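Local coordinates for protein methylmalonate-semialdehyde dehydrogenase (Oceanimonas doudoroffii, PDB 4ZZ7) that probably catalyses the NAD-dependent, CoA-acylating oxidative decarboxylation of methylmalonate semialdehyde to propanoyl-CoA, at residues T5-L10 / K35-A40; D134-F139 / V480-P485; H255-P260 / T415-R420; I327-Q332 / H361-F366. One frame throughout, in Å; residues are numbered along the deposited sequence.

Interaction 1: residues T5-L10 / K35-A40; sequences TTIGHL and KQLDLA
His9 and Asp38 meet at about a right angle, with the imidazole and carboxylate planes turned 49° apart. NE2 of His9 lies 2.7 Å from Asp38 OD2, but the bend at the hydrogen makes this a weak hydrogen bond. With CG anti to its backbone N (chi1 -169°), Asp38 sends its carboxylate toward the ring, and the methyl CB of Ala40 approaches the same nitrogen obliquely at 3.7 Å.

Farther back along the strands, Ile7 and Leu37 share one face of the sheet and cross obliquely, CG2 of Ile7 lying 3.6 Å from Leu37 CD1. The Lys35 chain runs across Ile7 at roughly a right angle, its CD 4.0 Å from Ile7 CD1, and its CE reaches Thr5 OG1. Thr6 and Gln36 occupy the other face; the Gln36 amide turns off to Ser22 and Asn24.

The backbones that carry these side chains run parallel, Thr6 paired with Gln36 and Ile7 with Leu37. Gln36 N donates to Thr5 O, Ile7 N to Gln36 O (2.8 Å) and Asp38 N to Ile7 O (3.0 Å). They are the inner pair of a four-stranded mixed sheet at the N-terminus, and Leu37 packs close to Glu178, an NAD-binding residue.

Backbone amides engage both carboxylate oxygens of Asp38, Glu18 N at OD2 and Asn19 N at OD1, while His9 ND1 accepts from Asn205 N. That leaves the imidazole proton on NE2, facing an aspartate probably kept ionised by the amides around it.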
loop_
_atom_site.group_PDB
_atom_site.type_symbol
_atom_site.label_atom_id
_atom_site.label_comp_id
_atom_site.label_asym_id
_atom_site.label_seq_id
_atom_site.Cartn_x
_atom_site.Cartn_y
_atom_site.Cartn_z
ATOM N N THR A 5 -12.294 47.819 13.282
ATOM C CA THR A 5 -12.980 46.547 13.589
ATOM C C THR A 5 -12.134 45.628 14.490
ATOM O O THR A 5 -10.895 45.704 14.480
ATOM C CB THR A 5 -13.364 45.776 12.290
ATOM O OG1 THR A 5 -12.176 45.392 11.583
ATOM C CG2 THR A 5 -14.286 46.622 11.358
ATOM N N THR A 6 -12.798 44.767 15.267
ATOM C CA THR A 6 -12.094 43.798 16.136
ATOM C C THR A 6 -12.293 42.348 15.667
ATOM O O THR A 6 -13.412 41.866 15.550
ATOM C CB THR A 6 -12.499 43.955 17.614
ATOM O OG1 THR A 6 -12.306 45.313 18.002
ATOM C CG2 THR A 6 -11.640 43.093 18.536
ATOM N N ILE A 7 -11.180 41.663 15.411
ATOM C CA ILE A 7 -11.179 40.284 14.899
ATOM C C ILE A 7 -11.369 39.263 16.022
ATOM O O ILE A 7 -10.631 39.246 17.030
ATOM C CB ILE A 7 -9.862 39.955 14.170
ATOM C CG1 ILE A 7 -9.659 40.908 12.991
ATOM C CG2 ILE A 7 -9.867 38.503 13.695
ATOM C CD1 ILE A 7 -8.238 40.946 12.488
ATOM N N GLY A 8 -12.331 38.383 15.833
ATOM C CA GLY A 8 -12.725 37.498 16.907
ATOM C C GLY A 8 -12.224 36.079 16.754
ATOM O O GLY A 8 -11.129 35.836 16.267
ATOM N N HIS A 9 -13.076 35.157 17.178
ATOM C CA HIS A 9 -12.782 33.750 17.244
ATOM C C HIS A 9 -13.982 32.986 16.740
ATOM O O HIS A 9 -15.109 33.409 16.917
ATOM C CB HIS A 9 -12.542 33.317 18.682
ATOM C CG HIS A 9 -11.658 34.230 19.459
ATOM N ND1 HIS A 9 -10.365 34.498 19.087
ATOM C CD2 HIS A 9 -11.872 34.921 20.605
ATOM C CE1 HIS A 9 -9.814 35.324 19.959
ATOM N NE2 HIS A 9 -10.709 35.596 20.892
ATOM N N LEU A 10 -13.731 31.839 16.134
ATOM C CA LEU A 10 -14.773 30.954 15.663
ATOM C C LEU A 10 -14.877 29.814 16.657
ATOM O O LEU A 10 -13.992 28.958 16.722
ATOM C CB LEU A 10 -14.400 30.434 14.276
ATOM C CG LEU A 10 -15.335 29.431 13.608
ATOM C CD1 LEU A 10 -16.748 29.974 13.504
ATOM C CD2 LEU A 10 -14.786 29.096 12.226
ATOM N N LYS A 35 -6.251 46.765 11.939
ATOM C CA LYS A 35 -7.303 46.100 12.717
ATOM C C LYS A 35 -6.782 45.686 14.093
ATOM O O LYS A 35 -5.575 45.587 14.305
ATOM C CB LYS A 35 -7.845 44.863 11.970
ATOM C CG LYS A 35 -7.802 44.972 10.444
ATOM C CD LYS A 35 -8.368 43.765 9.701
ATOM C CE LYS A 35 -9.893 43.672 9.838
ATOM N NZ LYS A 35 -10.482 42.476 9.160
ATOM N N GLN A 36 -7.715 45.469 15.024
ATOM C CA GLN A 36 -7.417 44.963 16.373
ATOM C C GLN A 36 -7.749 43.479 16.443
ATOM O O GLN A 36 -8.844 43.047 16.060
ATOM C CB GLN A 36 -8.254 45.683 17.439
ATOM C CG GLN A 36 -7.860 47.121 17.702
ATOM C CD GLN A 36 -6.440 47.239 18.213
ATOM O OE1 GLN A 36 -6.086 46.657 19.242
ATOM N NE2 GLN A 36 -5.610 47.979 17.490
ATOM N N LEU A 37 -6.813 42.697 16.956
ATOM C CA LEU A 37 -7.032 41.276 17.117
ATOM C C LEU A 37 -7.286 40.952 18.562
ATOM O O LEU A 37 -6.428 41.173 19.407
ATOM C CB LEU A 37 -5.817 40.508 16.637
ATOM C CG LEU A 37 -5.945 38.996 16.765
ATOM C CD1 LEU A 37 -7.139 38.465 15.973
ATOM C CD2 LEU A 37 -4.626 38.384 16.334
ATOM N N ASP A 38 -8.464 40.407 18.833
ATOM C CA ASP A 38 -8.793 39.920 20.173
ATOM C C ASP A 38 -7.894 38.742 20.553
ATOM O O ASP A 38 -7.726 37.835 19.764
ATOM C CB ASP A 38 -10.249 39.480 20.230
ATOM C CG ASP A 38 -10.710 39.225 21.639
ATOM O OD1 ASP A 38 -10.657 40.166 22.462
ATOM O OD2 ASP A 38 -11.144 38.091 21.929
ATOM N N LEU A 39 -7.303 38.771 21.740
ATOM C CA LEU A 39 -6.462 37.670 22.191
ATOM C C LEU A 39 -7.200 36.797 23.198
ATOM O O LEU A 39 -7.674 37.271 24.229
ATOM C CB LEU A 39 -5.144 38.176 22.779
ATOM C CG LEU A 39 -4.284 39.029 21.836
ATOM C CD1 LEU A 39 -2.964 39.360 22.506
ATOM C CD2 LEU A 39 -4.010 38.363 20.486
ATOM N N ALA A 40 -7.279 35.506 22.890
ATOM C CA ALA A 40 -8.052 34.578 23.694
ATOM C C ALA A 40 -7.265 34.094 24.880
ATOM O O ALA A 40 -6.074 33.825 24.797
ATOM C CB ALA A 40 -8.501 33.393 22.860
#

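Interaction 2: residues D134-F139 / V480-P485; sequences DSWSEF and VTQRWP
Trp136 and Val480 are neighbours on adjacent antiparallel strands of the three-stranded oligomerisation sheet of the aldehyde dehydrogenase fold, where 475-483 forms an edge within the chain. The strand axes are 4.7 Å apart and their directions differ by 159°.

Backbone bonds come in two reciprocal sets. Asp134 and Gln482 form one hydrogen-bonded pair, in which Gln482 N donates to Asp134 O at 2.8 Å; Trp136 and Val480 form the next, with Trp136 N giving to Val480 O and Val480 N returning to Trp136 O at 3.0 Å. Ser135 and Thr481 make the non-hydrogen-bonded pair between them.

Among polar side chains, Ser135 OG is anti to its backbone N (chi1 -176°) and donates to Val480 O from above the carbonyl plane, so this oxygen serves two donors. Thr481 OG1 lies 3.2 Å from Ser135 OG on the same face. Asp134 pairs instead with Arg426 of the fourth subunit in a salt bridge.

Between subunits, Val480 to Gln482 pair in parallel with a strand of the second subunit, carrying the sheet across the interface, while His125 of the third subunit stacks on Trp136.

Apolar and aromatic contacts centre on the indole. Trp136 and Val480 lie side by side, pointing the same way, and CG1 of the valine makes a CH-pi contact 3.6 Å from the centroid of the six-membered ring. Gln482 comes to the rim with its amide plane 75° from the indole, NE2 standing near the ring plane 3.5 Å from Trp136 CH2.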
loop_
_atom_site.group_PDB
_atom_site.type_symbol
_atom_site.label_atom_id
_atom_site.label_comp_id
_atom_site.label_asym_id
_atom_site.label_seq_id
_atom_site.Cartn_x
_atom_site.Cartn_y
_atom_site.Cartn_z
ATOM N N ASP A 134 -8.741 -14.374 12.387
ATOM C CA ASP A 134 -8.450 -13.238 11.522
ATOM C C ASP A 134 -8.042 -12.048 12.369
ATOM O O ASP A 134 -8.397 -11.964 13.541
ATOM C CB ASP A 134 -9.673 -12.874 10.692
ATOM C CG ASP A 134 -10.093 -13.975 9.755
ATOM O OD1 ASP A 134 -9.275 -14.880 9.443
ATOM O OD2 ASP A 134 -11.269 -13.935 9.318
ATOM N N SER A 135 -7.322 -11.116 11.754
ATOM C CA SER A 135 -6.930 -9.883 12.438
ATOM C C SER A 135 -6.847 -8.771 11.423
ATOM O O SER A 135 -6.614 -9.041 10.258
ATOM C CB SER A 135 -5.587 -10.059 13.182
ATOM O OG SER A 135 -5.221 -8.914 13.918
ATOM N N TRP A 136 -7.060 -7.534 11.877
ATOM C CA TRP A 136 -7.049 -6.349 10.995
ATOM C C TRP A 136 -6.763 -5.062 11.738
ATOM O O TRP A 136 -7.110 -4.934 12.918
ATOM C CB TRP A 136 -8.374 -6.199 10.220
ATOM C CG TRP A 136 -9.542 -5.856 11.071
ATOM C CD1 TRP A 136 -9.984 -4.608 11.381
ATOM C CD2 TRP A 136 -10.429 -6.776 11.729
ATOM N NE1 TRP A 136 -11.086 -4.684 12.189
ATOM C CE2 TRP A 136 -11.386 -6.005 12.421
ATOM C CE3 TRP A 136 -10.506 -8.182 11.808
ATOM C CZ2 TRP A 136 -12.416 -6.591 13.190
ATOM C CZ3 TRP A 136 -11.544 -8.760 12.591
ATOM C CH2 TRP A 136 -12.472 -7.956 13.262
ATOM N N SER A 137 -6.161 -4.095 11.035
ATOM C CA SER A 137 -5.889 -2.779 11.633
ATOM C C SER A 137 -6.985 -1.773 11.311
ATOM O O SER A 137 -7.665 -1.868 10.282
ATOM C CB SER A 137 -4.500 -2.235 11.256
ATOM O OG SER A 137 -4.320 -2.058 9.878
ATOM N N GLU A 138 -7.171 -0.828 12.217
ATOM C CA GLU A 138 -8.039 0.294 11.972
ATOM C C GLU A 138 -7.313 1.549 12.414
ATOM O O GLU A 138 -6.610 1.542 13.435
ATOM C CB GLU A 138 -9.352 0.138 12.736
ATOM C CG GLU A 138 -10.239 -1.031 12.302
ATOM C CD GLU A 138 -11.683 -0.864 12.765
ATOM O OE1 GLU A 138 -11.961 0.043 13.568
ATOM O OE2 GLU A 138 -12.565 -1.612 12.316
ATOM N N PHE A 139 -7.481 2.621 11.640
ATOM C CA PHE A 139 -6.899 3.938 11.972
ATOM C C PHE A 139 -7.982 4.920 12.419
ATOM O O PHE A 139 -8.530 5.713 11.634
ATOM C CB PHE A 139 -6.060 4.465 10.812
ATOM C CG PHE A 139 -4.953 3.538 10.432
ATOM C CD1 PHE A 139 -3.906 3.301 11.305
ATOM C CD2 PHE A 139 -4.972 2.884 9.218
ATOM C CE1 PHE A 139 -2.887 2.427 10.972
ATOM C CE2 PHE A 139 -3.958 2.011 8.864
ATOM C CZ PHE A 139 -2.906 1.785 9.741
ATOM N N VAL A 480 -7.441 -5.395 15.817
ATOM C CA VAL A 480 -8.463 -6.323 16.244
ATOM C C VAL A 480 -8.001 -7.711 15.845
ATOM O O VAL A 480 -7.507 -7.887 14.736
ATOM C CB VAL A 480 -9.820 -5.986 15.602
ATOM C CG1 VAL A 480 -10.926 -6.947 16.050
ATOM C CG2 VAL A 480 -10.210 -4.577 15.982
ATOM N N THR A 481 -8.139 -8.677 16.767
ATOM C CA THR A 481 -7.937 -10.130 16.503
ATOM C C THR A 481 -9.227 -10.843 16.904
ATOM O O THR A 481 -9.739 -10.638 17.964
ATOM C CB THR A 481 -6.722 -10.698 17.273
ATOM O OG1 THR A 481 -5.545 -9.971 16.909
ATOM C CG2 THR A 481 -6.475 -12.145 16.963
ATOM N N GLN A 482 -9.747 -11.671 16.018
ATOM C CA GLN A 482 -11.105 -12.188 16.126
ATOM C C GLN A 482 -11.093 -13.677 15.998
ATOM O O GLN A 482 -10.390 -14.215 15.167
ATOM C CB GLN A 482 -11.958 -11.636 14.990
ATOM C CG GLN A 482 -13.444 -11.820 15.169
ATOM C CD GLN A 482 -14.201 -11.320 13.976
ATOM O OE1 GLN A 482 -14.138 -11.927 12.926
ATOM N NE2 GLN A 482 -14.933 -10.225 14.134
ATOM N N ARG A 483 -11.927 -14.331 16.796
ATOM C CA ARG A 483 -12.094 -15.784 16.785
ATOM C C ARG A 483 -13.504 -16.146 17.194
ATOM O O ARG A 483 -14.050 -15.539 18.089
ATOM C CB ARG A 483 -11.133 -16.390 17.780
ATOM C CG ARG A 483 -11.212 -17.889 17.905
ATOM C CD ARG A 483 -9.959 -18.426 18.573
ATOM N NE ARG A 483 -10.066 -19.870 18.720
ATOM C CZ ARG A 483 -10.516 -20.495 19.812
ATOM N NH1 ARG A 483 -10.594 -21.826 19.818
ATOM N NH2 ARG A 483 -10.884 -19.815 20.907
ATOM N N TRP A 484 -14.080 -17.153 16.562
ATOM C CA TRP A 484 -15.433 -17.593 16.911
ATOM C C TRP A 484 -15.430 -19.080 17.263
ATOM O O TRP A 484 -15.601 -19.953 16.396
ATOM C CB TRP A 484 -16.386 -17.335 15.767
ATOM C CG TRP A 484 -16.473 -15.911 15.341
ATOM C CD1 TRP A 484 -15.949 -15.372 14.218
ATOM C CD2 TRP A 484 -17.148 -14.838 16.024
ATOM N NE1 TRP A 484 -16.231 -14.024 14.156
ATOM C CE2 TRP A 484 -16.974 -13.671 15.246
ATOM C CE3 TRP A 484 -17.868 -14.747 17.225
ATOM C CZ2 TRP A 484 -17.507 -12.436 15.609
ATOM C CZ3 TRP A 484 -18.389 -13.508 17.594
ATOM C CH2 TRP A 484 -18.209 -12.371 16.776
ATOM N N PRO A 485 -15.244 -19.383 18.546
ATOM C CA PRO A 485 -15.004 -20.748 18.958
ATOM C C PRO A 485 -16.231 -21.681 18.988
ATOM O O PRO A 485 -16.052 -22.893 19.105
ATOM C CB PRO A 485 -14.425 -20.568 20.360
ATOM C CG PRO A 485 -15.118 -19.357 20.886
ATOM C CD PRO A 485 -15.329 -18.467 19.699
#

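Interaction 3: residues H255-P260 / T415-R420; sequences HAIVMP and TCIFTR
Strands 255-258 and 415-418 run side by side in parallel, 11° apart in direction and 4.5 Å between axes, with Ala256 paired to Cys416, Ile257 to Ile417 and Val258 to Phe418. They are neighbours in the largely parallel sheet of the alpha/beta catalytic domain of aldehyde dehydrogenases, between strands 286-292 and 436-439. Bonds alternate as expected: Cys416 N to His255 O, Ile257 N to Cys416 O at 3.0 Å, Phe418 N to Ile257 O at 2.8 Å, and a longer one from Met259 N to Phe418 O.

At the start, Thr415 OG1, anti to its backbone N (chi1 -172°), also donates to His255 O at 2.8 Å, tilted 31° from the carbonyl plane. That oxygen therefore takes two donors from the neighbouring strand. The His255 imidazole turns to other partners, Lys253 O and the hydroxyl of Tyr382.

Ile257 and Ile417 share one face, where CB of the first approaches CG1 of the second, and CD1 of Ile417 reaches Met259 CG at 4.0 Å. Helix 399-408 packs over this side. On the other face, under helix 264-276, Phe418 swings back along the strand: its CE2 meets Ala256 CB at 3.8 Å, its CD2 touches Val258 CG2, and SG of Cys416 sits 3.8 Å above the centre of its ring.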
loop_
_atom_site.group_PDB
_atom_site.type_symbol
_atom_site.label_atom_id
_atom_site.label_comp_id
_atom_site.label_asym_id
_atom_site.label_seq_id
_atom_site.Cartn_x
_atom_site.Cartn_y
_atom_site.Cartn_z
ATOM N N HIS A 255 20.151 25.349 0.824
ATOM C CA HIS A 255 21.309 25.509 -0.051
ATOM C C HIS A 255 21.051 24.907 -1.428
ATOM O O HIS A 255 20.423 23.872 -1.529
ATOM C CB HIS A 255 22.529 24.788 0.528
ATOM C CG HIS A 255 23.121 25.423 1.754
ATOM N ND1 HIS A 255 22.378 25.717 2.881
ATOM C CD2 HIS A 255 24.397 25.758 2.052
ATOM C CE1 HIS A 255 23.167 26.232 3.806
ATOM N NE2 HIS A 255 24.394 26.270 3.325
ATOM N N ALA A 256 21.581 25.546 -2.470
ATOM C CA ALA A 256 21.578 25.006 -3.830
ATOM C C ALA A 256 23.011 24.908 -4.352
ATOM O O ALA A 256 23.726 25.916 -4.408
ATOM C CB ALA A 256 20.748 25.878 -4.760
ATOM N N ILE A 257 23.415 23.713 -4.747
ATOM C CA ILE A 257 24.723 23.490 -5.329
ATOM C C ILE A 257 24.601 23.750 -6.812
ATOM O O ILE A 257 23.849 23.055 -7.491
ATOM C CB ILE A 257 25.186 22.041 -5.100
ATOM C CG1 ILE A 257 25.263 21.766 -3.602
ATOM C CG2 ILE A 257 26.529 21.767 -5.780
ATOM C CD1 ILE A 257 25.592 20.338 -3.258
ATOM N N VAL A 258 25.321 24.759 -7.301
ATOM C CA VAL A 258 25.401 25.056 -8.739
ATOM C C VAL A 258 26.683 24.394 -9.282
ATOM O O VAL A 258 27.793 24.869 -9.041
ATOM C CB VAL A 258 25.386 26.571 -9.016
ATOM C CG1 VAL A 258 25.343 26.829 -10.504
ATOM C CG2 VAL A 258 24.197 27.221 -8.330
ATOM N N MET A 259 26.508 23.281 -9.988
ATOM C CA MET A 259 27.616 22.548 -10.567
ATOM C C MET A 259 28.064 23.244 -11.842
ATOM O O MET A 259 27.317 24.042 -12.425
ATOM C CB MET A 259 27.197 21.119 -10.911
ATOM C CG MET A 259 26.794 20.252 -9.723
ATOM S SD MET A 259 28.134 19.740 -8.617
ATOM C CE MET A 259 29.086 18.633 -9.648
ATOM N N PRO A 260 29.288 22.935 -12.291
ATOM C CA PRO A 260 29.767 23.485 -13.570
ATOM C C PRO A 260 28.826 23.208 -14.730
ATOM O O PRO A 260 28.455 24.139 -15.424
ATOM C CB PRO A 260 31.125 22.793 -13.761
ATOM C CG PRO A 260 31.596 22.521 -12.354
ATOM C CD PRO A 260 30.350 22.199 -11.569
ATOM N N THR A 415 16.823 21.347 0.019
ATOM C CA THR A 415 18.027 21.621 -0.741
ATOM C C THR A 415 17.771 21.373 -2.211
ATOM O O THR A 415 16.778 20.717 -2.560
ATOM C CB THR A 415 19.176 20.716 -0.309
ATOM O OG1 THR A 415 20.383 21.139 -0.956
ATOM C CG2 THR A 415 18.909 19.252 -0.676
ATOM N N CYS A 416 18.668 21.883 -3.068
ATOM C CA CYS A 416 18.609 21.648 -4.523
ATOM C C CYS A 416 20.010 21.448 -5.092
ATOM O O CYS A 416 20.986 21.901 -4.521
ATOM C CB CYS A 416 17.896 22.792 -5.275
ATOM S SG CYS A 416 18.061 22.784 -7.120
ATOM N N ILE A 417 20.089 20.761 -6.221
ATOM C CA ILE A 417 21.305 20.724 -6.989
ATOM C C ILE A 417 20.970 21.063 -8.432
ATOM O O ILE A 417 20.019 20.509 -8.980
ATOM C CB ILE A 417 22.007 19.358 -6.893
ATOM C CG1 ILE A 417 23.328 19.397 -7.660
ATOM C CG2 ILE A 417 21.126 18.224 -7.410
ATOM C CD1 ILE A 417 24.245 18.247 -7.332
ATOM N N PHE A 418 21.731 21.979 -9.035
ATOM C CA PHE A 418 21.626 22.245 -10.452
ATOM C C PHE A 418 22.722 21.464 -11.157
ATOM O O PHE A 418 23.898 21.700 -10.919
ATOM C CB PHE A 418 21.770 23.717 -10.707
ATOM C CG PHE A 418 20.672 24.527 -10.117
ATOM C CD1 PHE A 418 19.418 24.516 -10.683
ATOM C CD2 PHE A 418 20.890 25.303 -9.008
ATOM C CE1 PHE A 418 18.395 25.278 -10.147
ATOM C CE2 PHE A 418 19.884 26.066 -8.468
ATOM C CZ PHE A 418 18.630 26.052 -9.031
ATOM N N THR A 419 22.333 20.518 -12.008
ATOM C CA THR A 419 23.273 19.779 -12.858
ATOM C C THR A 419 22.560 19.124 -14.044
ATOM O O THR A 419 21.334 19.080 -14.096
ATOM C CB THR A 419 24.029 18.721 -12.031
ATOM O OG1 THR A 419 24.976 18.023 -12.851
ATOM C CG2 THR A 419 23.083 17.713 -11.405
ATOM N N ARG A 420 23.337 18.651 -15.003
ATOM C CA ARG A 420 22.824 17.853 -16.123
ATOM C C ARG A 420 23.128 16.387 -15.911
ATOM O O ARG A 420 22.462 15.539 -16.466
ATOM C CB ARG A 420 23.374 18.359 -17.487
ATOM C CG ARG A 420 23.051 19.839 -17.763
ATOM C CD ARG A 420 23.257 20.370 -19.193
ATOM N NE ARG A 420 22.292 19.726 -20.088
ATOM C CZ ARG A 420 22.542 18.671 -20.877
ATOM N NH1 ARG A 420 23.758 18.125 -20.926
ATOM N NH2 ARG A 420 21.564 18.144 -21.626
#

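Interaction 4: residues I327-Q332 / H361-F366; sequences ITRQHQ and HENGFF
The ring of Phe365 lies flat over a peptide group: Arg329 N stands 3.4 Å above its plane, over the centre, with Thr328 C at a similar height toward the rim. CG of Phe365 is anti to its own carbonyl carbon, with chi1 at -33°, and the ring covers the backbone just where helix 329-344 begins.

The Arg329 side chain crosses the same ring at about a right angle. Its CB touches CE1 of Phe365 at 3.7 Å, and farther out the guanidinium turns one face to Phe365 CD1, the two planes 80° apart. NH2 of Arg329 reaches Asn363 O, close to the guanidinium plane, in a weak hydrogen bond of 3.3 Å.

Thr328 is the N-cap of this helix, its OG1 accepting from His331 N at 3.0 Å, while Phe365 is the centre of an inverse gamma turn in the loop between strands 348-351 and 370-373 of the aldehyde dehydrogenase fold, so a turn of the loop packs on the N-terminal turn of the helix. Just ahead of the cap, Ile327 packs on Phe151, an NAD-binding residue, and the backbone N of Ile327 donates to Glu281 OE2.

Gln332, one turn into the helix, stretches an extended chain across Phe365 at about a right angle. OE1 of its amide comes to the ring edge, near the ring plane, and lies 3.4 Å from Phe365 CA; NE2 is 3.1 Å from Phe366 O.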
loop_
_atom_site.group_PDB
_atom_site.type_symbol
_atom_site.label_atom_id
_atom_site.label_comp_id
_atom_site.label_asym_id
_atom_site.label_seq_id
_atom_site.Cartn_x
_atom_site.Cartn_y
_atom_site.Cartn_z
ATOM N N ILE A 327 7.075 41.358 7.126
ATOM C CA ILE A 327 5.879 41.249 7.974
ATOM C C ILE A 327 5.720 42.357 9.031
ATOM O O ILE A 327 4.598 42.831 9.251
ATOM C CB ILE A 327 5.774 39.815 8.597
ATOM C CG1 ILE A 327 4.447 39.598 9.327
ATOM C CG2 ILE A 327 6.923 39.538 9.557
ATOM C CD1 ILE A 327 3.245 39.534 8.421
ATOM N N THR A 328 6.824 42.741 9.677
ATOM C CA THR A 328 6.820 43.763 10.745
ATOM C C THR A 328 8.051 44.642 10.673
ATOM O O THR A 328 9.049 44.274 10.059
ATOM C CB THR A 328 6.778 43.146 12.177
ATOM O OG1 THR A 328 7.968 42.391 12.440
ATOM C CG2 THR A 328 5.552 42.247 12.380
ATOM N N ARG A 329 7.976 45.794 11.337
ATOM C CA ARG A 329 9.119 46.714 11.464
ATOM C C ARG A 329 10.265 46.044 12.208
ATOM O O ARG A 329 11.422 46.226 11.828
ATOM C CB ARG A 329 8.698 48.002 12.188
ATOM C CG ARG A 329 9.844 48.952 12.562
ATOM C CD ARG A 329 9.534 50.388 12.157
ATOM N NE ARG A 329 9.739 50.582 10.709
ATOM C CZ ARG A 329 9.096 51.461 9.931
ATOM N NH1 ARG A 329 8.163 52.274 10.428
ATOM N NH2 ARG A 329 9.386 51.517 8.627
ATOM N N GLN A 330 9.924 45.295 13.265
ATOM C CA GLN A 330 10.889 44.516 14.040
ATOM C C GLN A 330 11.632 43.512 13.142
ATOM O O GLN A 330 12.861 43.369 13.233
ATOM C CB GLN A 330 10.187 43.794 15.194
ATOM C CG GLN A 330 11.143 43.081 16.139
ATOM C CD GLN A 330 10.427 42.307 17.225
ATOM O OE1 GLN A 330 9.241 41.998 17.102
ATOM N NE2 GLN A 330 11.143 41.983 18.297
ATOM N N HIS A 331 10.883 42.838 12.269
ATOM C CA HIS A 331 11.462 41.866 11.341
ATOM C C HIS A 331 12.273 42.533 10.245
ATOM O O HIS A 331 13.256 41.965 9.771
ATOM C CB HIS A 331 10.394 40.967 10.714
ATOM C CG HIS A 331 10.973 39.820 9.946
ATOM N ND1 HIS A 331 11.770 38.865 10.538
ATOM C CD2 HIS A 331 10.913 39.497 8.632
ATOM C CE1 HIS A 331 12.166 37.998 9.622
ATOM N NE2 HIS A 331 11.660 38.360 8.457
ATOM N N GLN A 332 11.849 43.724 9.833
ATOM C CA GLN A 332 12.611 44.523 8.874
ATOM C C GLN A 332 13.969 44.890 9.444
ATOM O O GLN A 332 14.989 44.747 8.776
ATOM C CB GLN A 332 11.864 45.817 8.517
ATOM C CG GLN A 332 12.529 46.647 7.407
ATOM C CD GLN A 332 11.857 47.990 7.174
ATOM O OE1 GLN A 332 11.014 48.429 7.962
ATOM N NE2 GLN A 332 12.229 48.652 6.092
ATOM N N HIS A 361 5.091 56.572 -1.332
ATOM C CA HIS A 361 4.061 56.663 -0.308
ATOM C C HIS A 361 4.041 55.420 0.521
ATOM O O HIS A 361 2.960 54.984 0.934
ATOM C CB HIS A 361 2.697 56.903 -0.940
ATOM C CG HIS A 361 2.798 57.715 -2.165
ATOM N ND1 HIS A 361 2.600 57.187 -3.417
ATOM C CD2 HIS A 361 3.235 58.981 -2.341
ATOM C CE1 HIS A 361 2.845 58.121 -4.316
ATOM N NE2 HIS A 361 3.230 59.219 -3.687
ATOM N N GLU A 362 5.227 54.852 0.774
ATOM C CA GLU A 362 5.315 53.758 1.717
ATOM C C GLU A 362 6.624 53.712 2.530
ATOM O O GLU A 362 7.635 53.247 2.028
ATOM C CB GLU A 362 4.969 52.421 1.027
ATOM C CG GLU A 362 3.460 52.059 0.946
ATOM C CD GLU A 362 2.865 52.093 -0.449
ATOM O OE1 GLU A 362 1.639 52.052 -0.600
ATOM O OE2 GLU A 362 3.617 52.105 -1.417
ATOM N N ASN A 363 6.556 54.237 3.777
ATOM C CA ASN A 363 7.447 53.887 4.923
ATOM C C ASN A 363 6.897 52.653 5.689
ATOM O O ASN A 363 6.789 52.646 6.919
ATOM C CB ASN A 363 7.586 55.068 5.905
ATOM C CG ASN A 363 6.422 55.166 6.912
ATOM O OD1 ASN A 363 5.284 54.802 6.618
ATOM N ND2 ASN A 363 6.719 55.645 8.108
ATOM N N GLY A 364 6.519 51.621 4.945
ATOM C CA GLY A 364 6.163 50.337 5.523
ATOM C C GLY A 364 7.403 49.476 5.535
ATOM O O GLY A 364 8.511 49.987 5.312
ATOM N N PHE A 365 7.229 48.173 5.750
ATOM C CA PHE A 365 8.362 47.296 6.137
ATOM C C PHE A 365 9.018 46.630 4.913
ATOM O O PHE A 365 9.089 45.410 4.797
ATOM C CB PHE A 365 7.939 46.291 7.226
ATOM C CG PHE A 365 6.907 46.836 8.183
ATOM C CD1 PHE A 365 7.076 48.073 8.776
ATOM C CD2 PHE A 365 5.757 46.123 8.461
ATOM C CE1 PHE A 365 6.121 48.586 9.622
ATOM C CE2 PHE A 365 4.810 46.630 9.329
ATOM C CZ PHE A 365 4.989 47.866 9.904
ATOM N N PHE A 366 9.539 47.477 4.027
ATOM C CA PHE A 366 10.037 47.070 2.726
ATOM C C PHE A 366 11.534 46.835 2.714
ATOM O O PHE A 366 12.303 47.684 3.162
ATOM C CB PHE A 366 9.675 48.126 1.673
ATOM C CG PHE A 366 8.253 48.025 1.203
ATOM C CD1 PHE A 366 7.875 47.014 0.331
ATOM C CD2 PHE A 366 7.286 48.915 1.653
ATOM C CE1 PHE A 366 6.567 46.883 -0.089
ATOM C CE2 PHE A 366 5.971 48.796 1.229
ATOM C CZ PHE A 366 5.609 47.772 0.362
#

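Overall arrangement
Interactions 1 and 4 are the two nearest the bound NAD, their centres about 22 Å apart. The side chain of Ile327 in interaction 4 comes within about 6 Å of the bound NAD and that of Leu39 in interaction 1 within about 8 Å, so both belong to the surroundings of the pocket. Interaction 3 is about 45 Å from interaction 1 between centres, on the opposite side of the chain's centre, with the side chain of Thr415 about 13 Å from NAD. Interaction 2 is remote from these sites, about 60 Å from interaction 4 between centres, and serves assembly; it and interaction 3 both touch the second subunit. In sequence, 134-139 and 480-485 bracket interactions 3 and 4.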